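Local coordinates for protein uronate isomerase (Caulobacter crescentus, PDB 2Q01) that interconverts D-glucuronate with D-fructuronate and D-galacturonate with D-tagaturonate, an aldose-ketose isomerisation in the breakdown of hexuronic acids, at residues R212-F217 against Q223-W228; S230-H235 against A296-D301; H121-S124 against G128-E131; S105-F110 against E131-S136. All blocks are in the same frame, centred on the assembly; numbering follows the deposited sequence.

Contact 1: R212-F217 against Q223-W228; sequences RAFERF and QDVYSW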
loop_
_atom_site.group_PDB
_atom_site.type_symbol
_atom_site.label_atom_id
_atom_site.label_comp_id
_atom_site.label_asym_id
_atom_site.label_seq_id
_atom_site.Cartn_x
_atom_site.Cartn_y
_atom_site.Cartn_z
ATOM N N ARG B 212 -32.129 -18.223 15.596
ATOM C CA ARG B 212 -33.106 -17.318 16.196
ATOM C C ARG B 212 -33.507 -16.214 15.218
ATOM O O ARG B 212 -34.662 -15.796 15.202
ATOM C CB ARG B 212 -32.584 -16.718 17.502
ATOM C CG ARG B 212 -33.682 -16.176 18.414
ATOM C CD ARG B 212 -33.260 -16.164 19.880
ATOM N NE ARG B 212 -33.015 -17.511 20.406
ATOM C CZ ARG B 212 -32.908 -17.815 21.698
ATOM N NH1 ARG B 212 -32.680 -19.069 22.064
ATOM N NH2 ARG B 212 -33.032 -16.876 22.628
ATOM N N ALA B 213 -32.554 -15.764 14.402
ATOM C CA ALA B 213 -32.811 -14.758 13.375
ATOM C C ALA B 213 -33.802 -15.252 12.324
ATOM O O ALA B 213 -34.710 -14.520 11.949
ATOM C CB ALA B 213 -31.517 -14.322 12.715
ATOM N N PHE B 214 -33.623 -16.493 11.870
ATOM C CA PHE B 214 -34.533 -17.139 10.918
ATOM C C PHE B 214 -35.933 -17.317 11.488
ATOM O O PHE B 214 -36.925 -17.247 10.757
ATOM C CB PHE B 214 -33.997 -18.517 10.522
ATOM C CG PHE B 214 -33.227 -18.530 9.241
ATOM C CD1 PHE B 214 -31.854 -18.311 9.232
ATOM C CD2 PHE B 214 -33.867 -18.790 8.042
ATOM C CE1 PHE B 214 -31.142 -18.338 8.040
ATOM C CE2 PHE B 214 -33.174 -18.814 6.849
ATOM C CZ PHE B 214 -31.807 -18.591 6.844
ATOM N N GLU B 215 -35.996 -17.558 12.795
ATOM C CA GLU B 215 -37.246 -17.811 13.497
ATOM C C GLU B 215 -38.115 -16.560 13.520
ATOM O O GLU B 215 -39.286 -16.614 13.137
ATOM C CB GLU B 215 -36.958 -18.302 14.919
ATOM C CG GLU B 215 -37.995 -19.268 15.477
ATOM C CD GLU B 215 -37.572 -19.901 16.800
ATOM O OE1 GLU B 215 -37.961 -21.062 17.049
ATOM O OE2 GLU B 215 -36.854 -19.247 17.588
ATOM N N ARG B 216 -37.537 -15.434 13.940
ATOM C CA ARG B 216 -38.275 -14.169 13.972
ATOM C C ARG B 216 -38.391 -13.480 12.607
ATOM O O ARG B 216 -39.231 -12.601 12.435
ATOM C CB ARG B 216 -37.776 -13.222 15.079
ATOM C CG ARG B 216 -36.288 -12.987 15.140
ATOM C CD ARG B 216 -35.877 -12.478 16.518
ATOM N NE ARG B 216 -36.263 -11.084 16.741
ATOM C CZ ARG B 216 -35.408 -10.076 16.918
ATOM N NH1 ARG B 216 -34.097 -10.292 16.914
ATOM N NH2 ARG B 216 -35.866 -8.845 17.111
ATOM N N PHE B 217 -37.570 -13.901 11.645
ATOM C CA PHE B 217 -37.717 -13.516 10.229
ATOM C C PHE B 217 -39.033 -14.074 9.663
ATOM O O PHE B 217 -39.701 -13.411 8.871
ATOM C CB PHE B 217 -36.488 -14.007 9.442
ATOM C CG PHE B 217 -36.478 -13.667 7.961
ATOM C CD1 PHE B 217 -35.875 -14.541 7.064
ATOM C CD2 PHE B 217 -37.007 -12.478 7.466
ATOM C CE1 PHE B 217 -35.834 -14.258 5.702
ATOM C CE2 PHE B 217 -36.977 -12.193 6.104
ATOM C CZ PHE B 217 -36.382 -13.080 5.226
ATOM N N GLN B 223 -44.041 -15.787 6.373
ATOM C CA GLN B 223 -43.684 -16.697 5.284
ATOM C C GLN B 223 -42.990 -17.965 5.769
ATOM O O GLN B 223 -42.402 -17.983 6.854
ATOM C CB GLN B 223 -42.767 -15.985 4.286
ATOM C CG GLN B 223 -43.422 -14.852 3.517
ATOM C CD GLN B 223 -44.416 -15.337 2.482
ATOM O OE1 GLN B 223 -44.100 -16.178 1.634
ATOM N NE2 GLN B 223 -45.629 -14.798 2.537
ATOM N N ASP B 224 -43.067 -19.021 4.956
ATOM C CA ASP B 224 -42.279 -20.231 5.177
ATOM C C ASP B 224 -40.841 -19.927 4.776
ATOM O O ASP B 224 -40.463 -19.988 3.607
ATOM C CB ASP B 224 -42.841 -21.437 4.410
ATOM C CG ASP B 224 -42.109 -22.744 4.737
ATOM O OD1 ASP B 224 -41.465 -22.837 5.807
ATOM O OD2 ASP B 224 -42.187 -23.686 3.920
ATOM N N VAL B 225 -40.052 -19.607 5.787
ATOM C CA VAL B 225 -38.716 -19.062 5.629
ATOM C C VAL B 225 -37.649 -20.145 5.392
ATOM O O VAL B 225 -36.566 -19.875 4.857
ATOM C CB VAL B 225 -38.440 -18.116 6.831
ATOM C CG1 VAL B 225 -37.148 -18.410 7.534
ATOM C CG2 VAL B 225 -38.535 -16.693 6.387
ATOM N N TYR B 226 -37.996 -21.379 5.745
ATOM C CA TYR B 226 -37.112 -22.530 5.573
ATOM C C TYR B 226 -37.375 -23.265 4.249
ATOM O O TYR B 226 -37.030 -24.435 4.101
ATOM C CB TYR B 226 -37.238 -23.485 6.766
ATOM C CG TYR B 226 -37.082 -22.817 8.123
ATOM C CD1 TYR B 226 -35.821 -22.547 8.652
ATOM C CD2 TYR B 226 -38.202 -22.464 8.880
ATOM C CE1 TYR B 226 -35.678 -21.940 9.899
ATOM C CE2 TYR B 226 -38.071 -21.853 10.121
ATOM C CZ TYR B 226 -36.808 -21.595 10.626
ATOM O OH TYR B 226 -36.683 -20.994 11.858
ATOM N N SER B 227 -37.985 -22.564 3.299
ATOM C CA SER B 227 -38.205 -23.067 1.938
ATOM C C SER B 227 -37.889 -21.938 0.957
ATOM O O SER B 227 -38.272 -20.790 1.188
ATOM C CB SER B 227 -39.643 -23.567 1.769
ATOM O OG SER B 227 -40.008 -23.648 0.406
ATOM N N TRP B 228 -37.206 -22.280 -0.132
ATOM C CA TRP B 228 -36.484 -21.312 -0.976
ATOM C C TRP B 228 -37.272 -20.147 -1.575
ATOM O O TRP B 228 -36.957 -18.987 -1.302
ATOM C CB TRP B 228 -35.688 -22.041 -2.062
ATOM C CG TRP B 228 -34.947 -21.150 -3.027
ATOM C CD1 TRP B 228 -35.128 -21.087 -4.380
ATOM C CD2 TRP B 228 -33.904 -20.209 -2.719
ATOM N NE1 TRP B 228 -34.264 -20.173 -4.935
ATOM C CE2 TRP B 228 -33.502 -19.620 -3.939
ATOM C CE3 TRP B 228 -33.271 -19.807 -1.534
ATOM C CZ2 TRP B 228 -32.494 -18.650 -4.006
ATOM C CZ3 TRP B 228 -32.275 -18.843 -1.602
ATOM C CH2 TRP B 228 -31.893 -18.278 -2.832
#

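Contact 2: S230-H235 against A296-D301; sequences SYLEAH and AKMSLD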
loop_
_atom_site.group_PDB
_atom_site.type_symbol
_atom_site.label_atom_id
_atom_site.label_comp_id
_atom_site.label_asym_id
_atom_site.label_seq_id
_atom_site.Cartn_x
_atom_site.Cartn_y
_atom_site.Cartn_z
ATOM N N SER B 230 -40.163 -18.997 -0.956
ATOM C CA SER B 230 -40.835 -18.175 0.048
ATOM C C SER B 230 -39.870 -17.533 1.054
ATOM O O SER B 230 -40.274 -16.681 1.846
ATOM C CB SER B 230 -41.944 -18.962 0.753
ATOM O OG SER B 230 -41.446 -20.139 1.353
ATOM N N TYR B 231 -38.606 -17.952 1.024
ATOM C CA TYR B 231 -37.533 -17.265 1.742
ATOM C C TYR B 231 -37.214 -15.991 0.966
ATOM O O TYR B 231 -36.985 -14.925 1.547
ATOM C CB TYR B 231 -36.302 -18.171 1.851
ATOM C CG TYR B 231 -35.010 -17.488 2.255
ATOM C CD1 TYR B 231 -34.707 -17.259 3.602
ATOM C CD2 TYR B 231 -34.073 -17.103 1.293
ATOM C CE1 TYR B 231 -33.519 -16.648 3.973
ATOM C CE2 TYR B 231 -32.885 -16.482 1.655
ATOM C CZ TYR B 231 -32.613 -16.263 2.994
ATOM O OH TYR B 231 -31.436 -15.654 3.352
ATOM N N LEU B 232 -37.217 -16.120 -0.357
ATOM C CA LEU B 232 -37.037 -14.994 -1.256
ATOM C C LEU B 232 -38.215 -14.025 -1.214
ATOM O O LEU B 232 -38.013 -12.809 -1.265
ATOM C CB LEU B 232 -36.790 -15.480 -2.685
ATOM C CG LEU B 232 -35.453 -16.167 -2.965
ATOM C CD1 LEU B 232 -35.307 -16.404 -4.453
ATOM C CD2 LEU B 232 -34.291 -15.340 -2.431
ATOM N N GLU B 233 -39.434 -14.560 -1.112
ATOM C CA GLU B 233 -40.628 -13.731 -0.908
ATOM C C GLU B 233 -40.603 -12.979 0.414
ATOM O O GLU B 233 -41.068 -11.847 0.490
ATOM C CB GLU B 233 -41.917 -14.549 -1.000
ATOM C CG GLU B 233 -42.682 -14.344 -2.302
ATOM C CD GLU B 233 -43.070 -12.890 -2.542
ATOM O OE1 GLU B 233 -43.675 -12.275 -1.637
ATOM O OE2 GLU B 233 -42.772 -12.367 -3.640
ATOM N N ALA B 234 -40.054 -13.618 1.443
ATOM C CA ALA B 234 -39.901 -13.001 2.753
ATOM C C ALA B 234 -38.914 -11.837 2.729
ATOM O O ALA B 234 -39.081 -10.876 3.471
ATOM C CB ALA B 234 -39.474 -14.036 3.769
ATOM N N HIS B 235 -37.895 -11.929 1.877
ATOM C CA HIS B 235 -36.936 -10.842 1.690
ATOM C C HIS B 235 -37.544 -9.667 0.935
ATOM O O HIS B 235 -37.257 -8.513 1.251
ATOM C CB HIS B 235 -35.706 -11.330 0.939
ATOM C CG HIS B 235 -34.633 -11.886 1.817
ATOM N ND1 HIS B 235 -33.939 -11.114 2.723
ATOM C CD2 HIS B 235 -34.103 -13.128 1.899
ATOM C CE1 HIS B 235 -33.043 -11.861 3.342
ATOM N NE2 HIS B 235 -33.120 -13.086 2.859
ATOM N N ALA B 296 -29.337 -8.048 -5.518
ATOM C CA ALA B 296 -29.156 -7.137 -6.641
ATOM C C ALA B 296 -30.264 -7.311 -7.668
ATOM O O ALA B 296 -30.676 -6.344 -8.302
ATOM C CB ALA B 296 -27.821 -7.372 -7.283
ATOM N N LYS B 297 -30.730 -8.548 -7.826
ATOM C CA LYS B 297 -31.879 -8.874 -8.671
ATOM C C LYS B 297 -33.195 -8.309 -8.117
ATOM O O LYS B 297 -34.111 -7.996 -8.879
ATOM C CB LYS B 297 -31.998 -10.393 -8.841
ATOM C CG LYS B 297 -30.976 -10.993 -9.800
ATOM C CD LYS B 297 -31.353 -12.400 -10.230
ATOM C CE LYS B 297 -30.715 -13.448 -9.350
ATOM N NZ LYS B 297 -31.064 -14.823 -9.798
ATOM N N MET B 298 -33.286 -8.202 -6.789
ATOM C CA MET B 298 -34.428 -7.569 -6.137
ATOM C C MET B 298 -34.344 -6.057 -6.280
ATOM O O MET B 298 -35.366 -5.391 -6.448
ATOM C CB MET B 298 -34.491 -7.942 -4.655
ATOM C CG MET B 298 -35.062 -9.322 -4.368
ATOM S SD MET B 298 -34.919 -9.756 -2.624
ATOM C CE MET B 298 -34.984 -11.541 -2.742
ATOM N N SER B 299 -33.121 -5.529 -6.220
ATOM C CA SER B 299 -32.847 -4.095 -6.371
ATOM C C SER B 299 -33.209 -3.568 -7.754
ATOM O O SER B 299 -33.521 -2.388 -7.915
ATOM C CB SER B 299 -31.378 -3.807 -6.087
ATOM O OG SER B 299 -31.132 -3.785 -4.695
ATOM N N LEU B 300 -33.161 -4.456 -8.746
ATOM C CA LEU B 300 -33.636 -4.168 -10.094
ATOM C C LEU B 300 -35.116 -3.801 -10.105
ATOM O O LEU B 300 -35.559 -3.018 -10.951
ATOM C CB LEU B 300 -33.425 -5.389 -10.976
ATOM C CG LEU B 300 -32.283 -5.467 -11.984
ATOM C CD1 LEU B 300 -30.941 -5.028 -11.425
ATOM C CD2 LEU B 300 -32.229 -6.890 -12.483
ATOM N N ASP B 301 -35.869 -4.368 -9.160
ATOM C CA ASP B 301 -37.302 -4.108 -9.029
ATOM C C ASP B 301 -37.647 -2.988 -8.044
ATOM O O ASP B 301 -38.443 -2.110 -8.378
ATOM C CB ASP B 301 -38.056 -5.392 -8.662
ATOM C CG ASP B 301 -38.060 -6.415 -9.791
ATOM O OD1 ASP B 301 -37.849 -7.615 -9.509
ATOM O OD2 ASP B 301 -38.271 -6.025 -10.961
#

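Contact 3: H121-S124 against G128-E131; sequences HVFS and GFTE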
loop_
_atom_site.group_PDB
_atom_site.type_symbol
_atom_site.label_atom_id
_atom_site.label_comp_id
_atom_site.label_asym_id
_atom_site.label_seq_id
_atom_site.Cartn_x
_atom_site.Cartn_y
_atom_site.Cartn_z
ATOM N N HIS B 121 -13.631 17.916 19.681
ATOM C CA HIS B 121 -14.716 18.623 19.004
ATOM C C HIS B 121 -15.971 18.574 19.874
ATOM O O HIS B 121 -16.618 19.595 20.078
ATOM C CB HIS B 121 -14.970 18.014 17.619
ATOM C CG HIS B 121 -16.001 18.734 16.797
ATOM N ND1 HIS B 121 -15.705 19.312 15.580
ATOM C CD2 HIS B 121 -17.328 18.932 16.990
ATOM C CE1 HIS B 121 -16.797 19.857 15.074
ATOM N NE2 HIS B 121 -17.796 19.644 15.911
ATOM N N VAL B 122 -16.297 17.396 20.398
ATOM C CA VAL B 122 -17.469 17.222 21.266
ATOM C C VAL B 122 -17.332 18.043 22.556
ATOM O O VAL B 122 -18.270 18.725 22.968
ATOM C CB VAL B 122 -17.729 15.722 21.591
ATOM C CG1 VAL B 122 -18.894 15.557 22.554
ATOM C CG2 VAL B 122 -18.015 14.949 20.320
ATOM N N PHE B 123 -16.148 17.999 23.162
ATOM C CA PHE B 123 -15.886 18.705 24.413
ATOM C C PHE B 123 -15.961 20.216 24.255
ATOM O O PHE B 123 -16.561 20.890 25.084
ATOM C CB PHE B 123 -14.520 18.324 24.993
ATOM C CG PHE B 123 -14.423 16.898 25.467
ATOM C CD1 PHE B 123 -13.190 16.257 25.496
ATOM C CD2 PHE B 123 -15.549 16.199 25.888
ATOM C CE1 PHE B 123 -13.078 14.940 25.936
ATOM C CE2 PHE B 123 -15.447 14.883 26.325
ATOM C CZ PHE B 123 -14.210 14.254 26.351
ATOM N N SER B 124 -15.368 20.737 23.182
ATOM C CA SER B 124 -15.269 22.182 22.975
ATOM C C SER B 124 -16.461 22.808 22.254
ATOM O O SER B 124 -16.843 23.935 22.573
ATOM C CB SER B 124 -13.977 22.542 22.243
ATOM O OG SER B 124 -14.001 22.064 20.913
ATOM N N GLY B 128 -18.790 22.956 25.355
ATOM C CA GLY B 128 -18.163 24.235 25.664
ATOM C C GLY B 128 -17.158 24.170 26.801
ATOM O O GLY B 128 -17.060 25.105 27.593
ATOM N N PHE B 129 -16.421 23.064 26.884
ATOM C CA PHE B 129 -15.314 22.935 27.833
ATOM C C PHE B 129 -14.142 23.814 27.421
ATOM O O PHE B 129 -13.939 24.073 26.233
ATOM C CB PHE B 129 -14.849 21.481 27.950
ATOM C CG PHE B 129 -15.698 20.645 28.859
ATOM C CD1 PHE B 129 -16.648 19.782 28.340
ATOM C CD2 PHE B 129 -15.544 20.717 30.238
ATOM C CE1 PHE B 129 -17.440 19.004 29.176
ATOM C CE2 PHE B 129 -16.333 19.943 31.083
ATOM C CZ PHE B 129 -17.284 19.085 30.547
ATOM N N THR B 130 -13.374 24.267 28.408
ATOM C CA THR B 130 -12.265 25.177 28.153
ATOM C C THR B 130 -10.915 24.607 28.598
ATOM O O THR B 130 -9.862 25.117 28.211
ATOM C CB THR B 130 -12.524 26.585 28.762
ATOM O OG1 THR B 130 -11.430 27.451 28.441
ATOM C CG2 THR B 130 -12.694 26.523 30.281
ATOM N N GLU B 131 -10.956 23.546 29.399
ATOM C CA GLU B 131 -9.739 22.863 29.845
ATOM C C GLU B 131 -9.650 21.459 29.247
ATOM O O GLU B 131 -10.670 20.827 28.984
ATOM C CB GLU B 131 -9.693 22.791 31.372
ATOM C CG GLU B 131 -9.617 24.146 32.069
ATOM C CD GLU B 131 -10.275 24.142 33.441
ATOM O OE1 GLU B 131 -10.301 23.079 34.102
ATOM O OE2 GLU B 131 -10.768 25.210 33.861
#

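Contact 4: S105-F110 against E131-S136; sequences SHFYLF and EFLEAS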
loop_
_atom_site.group_PDB
_atom_site.type_symbol
_atom_site.label_atom_id
_atom_site.label_comp_id
_atom_site.label_asym_id
_atom_site.label_seq_id
_atom_site.Cartn_x
_atom_site.Cartn_y
_atom_site.Cartn_z
ATOM N N SER B 105 -7.773 9.341 32.971
ATOM C CA SER B 105 -6.373 9.062 33.328
ATOM C C SER B 105 -5.589 8.368 32.215
ATOM O O SER B 105 -4.362 8.272 32.279
ATOM C CB SER B 105 -6.304 8.216 34.598
ATOM O OG SER B 105 -6.954 8.868 35.673
ATOM N N HIS B 106 -6.310 7.888 31.204
ATOM C CA HIS B 106 -5.718 7.206 30.062
ATOM C C HIS B 106 -6.039 7.897 28.734
ATOM O O HIS B 106 -5.824 7.326 27.667
ATOM C CB HIS B 106 -6.177 5.747 30.027
ATOM C CG HIS B 106 -5.561 4.899 31.093
ATOM N ND1 HIS B 106 -6.262 4.469 32.199
ATOM C CD2 HIS B 106 -4.308 4.404 31.224
ATOM C CE1 HIS B 106 -5.468 3.740 32.964
ATOM N NE2 HIS B 106 -4.276 3.687 32.396
ATOM N N PHE B 107 -6.538 9.130 28.809
ATOM C CA PHE B 107 -6.913 9.900 27.619
ATOM C C PHE B 107 -5.704 10.265 26.747
ATOM O O PHE B 107 -5.850 10.465 25.544
ATOM C CB PHE B 107 -7.730 11.138 28.023
ATOM C CG PHE B 107 -8.301 11.913 26.862
ATOM C CD1 PHE B 107 -9.014 11.267 25.852
ATOM C CD2 PHE B 107 -8.134 13.296 26.786
ATOM C CE1 PHE B 107 -9.539 11.983 24.774
ATOM C CE2 PHE B 107 -8.661 14.022 25.719
ATOM C CZ PHE B 107 -9.367 13.363 24.711
ATOM N N TYR B 108 -4.516 10.312 27.357
ATOM C CA TYR B 108 -3.241 10.539 26.651
ATOM C C TYR B 108 -2.934 9.493 25.561
ATOM O O TYR B 108 -2.197 9.767 24.616
ATOM C CB TYR B 108 -2.078 10.612 27.658
ATOM C CG TYR B 108 -1.703 9.284 28.289
ATOM C CD1 TYR B 108 -2.416 8.782 29.376
ATOM C CD2 TYR B 108 -0.634 8.530 27.800
ATOM C CE1 TYR B 108 -2.082 7.569 29.955
ATOM C CE2 TYR B 108 -0.291 7.312 28.378
ATOM C CZ TYR B 108 -1.026 6.837 29.452
ATOM O OH TYR B 108 -0.710 5.635 30.039
ATOM N N LEU B 109 -3.509 8.303 25.703
ATOM C CA LEU B 109 -3.287 7.227 24.743
ATOM C C LEU B 109 -3.724 7.632 23.337
ATOM O O LEU B 109 -3.153 7.183 22.344
ATOM C CB LEU B 109 -4.024 5.960 25.178
ATOM C CG LEU B 109 -3.182 4.891 25.877
ATOM C CD1 LEU B 109 -1.971 5.519 26.552
ATOM C CD2 LEU B 109 -4.021 4.119 26.883
ATOM N N PHE B 110 -4.741 8.484 23.265
ATOM C CA PHE B 110 -5.353 8.865 21.993
ATOM C C PHE B 110 -4.625 9.977 21.221
ATOM O O PHE B 110 -5.135 10.473 20.219
ATOM C CB PHE B 110 -6.826 9.209 22.215
ATOM C CG PHE B 110 -7.628 8.069 22.782
ATOM C CD1 PHE B 110 -7.875 7.983 24.149
ATOM C CD2 PHE B 110 -8.124 7.072 21.949
ATOM C CE1 PHE B 110 -8.611 6.925 24.676
ATOM C CE2 PHE B 110 -8.861 6.011 22.466
ATOM C CZ PHE B 110 -9.106 5.936 23.829
ATOM N N GLU B 131 -10.956 23.546 29.399
ATOM C CA GLU B 131 -9.739 22.863 29.845
ATOM C C GLU B 131 -9.650 21.459 29.247
ATOM O O GLU B 131 -10.670 20.827 28.984
ATOM C CB GLU B 131 -9.693 22.791 31.372
ATOM C CG GLU B 131 -9.617 24.146 32.069
ATOM C CD GLU B 131 -10.275 24.142 33.441
ATOM O OE1 GLU B 131 -10.301 23.079 34.102
ATOM O OE2 GLU B 131 -10.768 25.210 33.861
ATOM N N PHE B 132 -8.423 20.990 29.035
ATOM C CA PHE B 132 -8.163 19.674 28.460
ATOM C C PHE B 132 -8.383 18.588 29.505
ATOM O O PHE B 132 -8.032 18.765 30.676
ATOM C CB PHE B 132 -6.725 19.607 27.945
ATOM C CG PHE B 132 -6.499 18.572 26.880
ATOM C CD1 PHE B 132 -6.652 18.895 25.536
ATOM C CD2 PHE B 132 -6.109 17.276 27.216
ATOM C CE1 PHE B 132 -6.438 17.943 24.544
ATOM C CE2 PHE B 132 -5.895 16.316 26.231
ATOM C CZ PHE B 132 -6.060 16.650 24.893
ATOM N N LEU B 133 -8.957 17.473 29.063
ATOM C CA LEU B 133 -9.245 16.342 29.932
ATOM C C LEU B 133 -7.971 15.741 30.509
ATOM O O LEU B 133 -7.043 15.393 29.778
ATOM C CB LEU B 133 -10.036 15.273 29.176
ATOM C CG LEU B 133 -11.211 14.641 29.925
ATOM C CD1 LEU B 133 -11.555 13.281 29.337
ATOM C CD2 LEU B 133 -10.902 14.525 31.410
ATOM N N GLU B 134 -7.942 15.625 31.830
ATOM C CA GLU B 134 -6.853 14.960 32.540
ATOM C C GLU B 134 -7.407 14.163 33.717
ATOM O O GLU B 134 -8.625 14.083 33.897
ATOM C CB GLU B 134 -5.835 15.991 33.035
ATOM C CG GLU B 134 -4.876 16.498 31.960
ATOM C CD GLU B 134 -4.096 17.733 32.385
ATOM O OE1 GLU B 134 -3.412 18.323 31.520
ATOM O OE2 GLU B 134 -4.168 18.115 33.575
ATOM N N ALA B 135 -6.514 13.574 34.510
ATOM C CA ALA B 135 -6.899 12.863 35.731
ATOM C C ALA B 135 -7.491 13.800 36.791
ATOM O O ALA B 135 -8.496 13.474 37.425
ATOM C CB ALA B 135 -5.711 12.097 36.295
ATOM N N SER B 136 -6.875 14.970 36.957
ATOM C CA SER B 136 -7.324 15.977 37.928
ATOM C C SER B 136 -8.559 16.766 37.465
ATOM O O SER B 136 -9.188 17.476 38.252
ATOM C CB SER B 136 -6.181 16.942 38.244
ATOM O OG SER B 136 -5.692 17.536 37.054
#

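Contact 1: R212-F217 against Q223-W228
The carbonyl oxygen of F217, whose ring packs against V225, accepts a hydrogen bond from S221 OG and a weak one from T220 OG1; as a separate helical bond, F217 N donates to A213 O at 2.9 Å. With CG anti to the backbone N (chi1 -179°), the F217 ring projects from the helix, and V225 CG2 settles over one face, 3.5 Å from F217 CD1. The other methyl of the same valine reaches F214 at the ring edge, near its plane, with V225 CG1 only 3.3 Å from F214 CD2. V225 is thus wedged by its two branches between two phenylalanines one helical turn apart, and CG1 also lies above the centre of the Y226 ring. The Y226 side chain slants across F214. Its plane is at 21° to that of F214, but the centroids are 5.9 Å apart, leaving almost no overlap; Y226 OH ends beside the backbone of E215, 3.6 Å from E215 CA. V225 and Y226 are the central residues of a type I turn from D224 to S227. This turn carries the chain from helix 210-221 into helix 228-244, where A234 and H235 pack on F217, while V275 of helix 264-276 touches Y226.

Contact 2: S230-H235 against A296-D301
This is a slender, wholly buried helix-to-helix contact on the periphery of a TIM-barrel-clan protein, in which M298 bridges helix 281-302 to L232 and H235 of helix 228-244. Beyond CG the methionine is extended (chi2 173°), so its methyl group is carried out toward the facing helix. There M298 CE meets the backbone carbonyl, 3.6 Å from L232 O, and touches H235 CB at 3.8 Å. The L232 side chain adds a methyl to this seat, its CD2 lying 3.9 Å from M298 CE. No hydrogen bond joins the two segments. H235 turns its ring away from the methionine and donates from NE2 to Y231 OH over 3.1 Å, nearly straight at 168° and with the acceptor in the imidazole plane. H235 ND1 is paired with Y197 OH, so both ring nitrogens are engaged and the rotation of the imidazole is fixed. H235 CD2 also lies over one face of the Y231 ring, toward its rim. Helix 228-244 leads into strand 249-252 and helix 281-302 into strand 305-308, neighbours in a parallel sheet; A296 and K297 face helix 343-349 beyond.

Contact 3: H121-S124 against G128-E131
The backbone of F129 turns back onto F123 at the end of helix 114-126, F129 N donating to F123 O at 2.8 Å. This is a glycine-terminated helix C-terminus: G128, with phi 74°, is the first residue to leave the helical conformation. The closing bond resembles that of a Schellman motif, but F129 follows F123 by six positions, one more than the five of the classic 6→1 bond, in keeping with the wider pi-type turn at 122-124. The N-H points almost directly at the oxygen (166°), although the donor is tilted out of the carbonyl plane. A second link runs beside it, a CA-H...O contact of 3.4 Å from G128 CA to S124 O. S124 OG takes no part in this closure; it is bonded to N120 O, back in the helix. Among the side chains, F129 has CG beside its backbone N (chi1 -81°), which keeps its ring next to the helix end, with F129 CD1 4.2 Å from F123 CB. Both phenylalanines then converge on Y141 of helix 138-149, F129 stacking on the tyrosine ring and F123 meeting it edge-to-face, so that the turn is tied to the following helix. T130 pairs through its backbone with L7 of the N-terminal arm. The F129 ring presents its edge, in plane, to the same carbonyl that its amide grips, F129 CD1 lying 3.4 Å from F123 O.

Contact 4: S105-F110 against E131-S136
F107 and F132 supply the aromatic part of the contact, an oblique pair with ring planes inclined at 36° and centroids 5.6 Å apart. They meet at one corner, F107 CE2 to F132 CE2 being 3.6 Å, and the two side chains run at about a right angle to each other. F107 has CG anti to its backbone N (chi1 -173°), which swings the ring from its 3-10 turn at 107-110 toward the facing loop. Aliphatic packing comes from L133: its CB lies 3.6 Å from F107 CD2, and its CD1 reaches over one face of the same ring, toward the rim. The F107 ring is thus met by both F132 and L133, while F103, L119 and N120 of the adjoining helices also press on it. At the more exposed end the packing becomes mixed, S105 OG standing 3.5 Å from A135 CB, yet this hydroxyl is already hydrogen-bonded to R101 O. F132 also has a charged partner: R5 makes a cation-pi contact with its ring and backbone bonds with the residue, and E453 of the second subunit packs against it. With no hydrogen bond between the two segments, the loops cohere by apolar packing, while polar bonds of these residues go to other partners, S105 OG to R101 and F132 O to N137 ND2.

The four contacts form two clusters on opposite sides of the chain's centre, with about 50 Å between their centres. Contacts 1 and 2 share helix 228-244 and its approach: A234 packs on F217, and D224 O probably accepts a hydrogen bond from S230 OG. Contacts 3 and 4 share E131 and the loop before helix 138-149, and F123 touches both L133 and F107. Contact 2 is entirely buried; contacts 1 and 4 pair buried apolar centres with exposed margins, and contact 3 is partly buried. Contact 3 alone has a hydrogen bond across its segments, whereas the others rest on methyl and ring packing. Contact 4 alone lies within reach of another subunit.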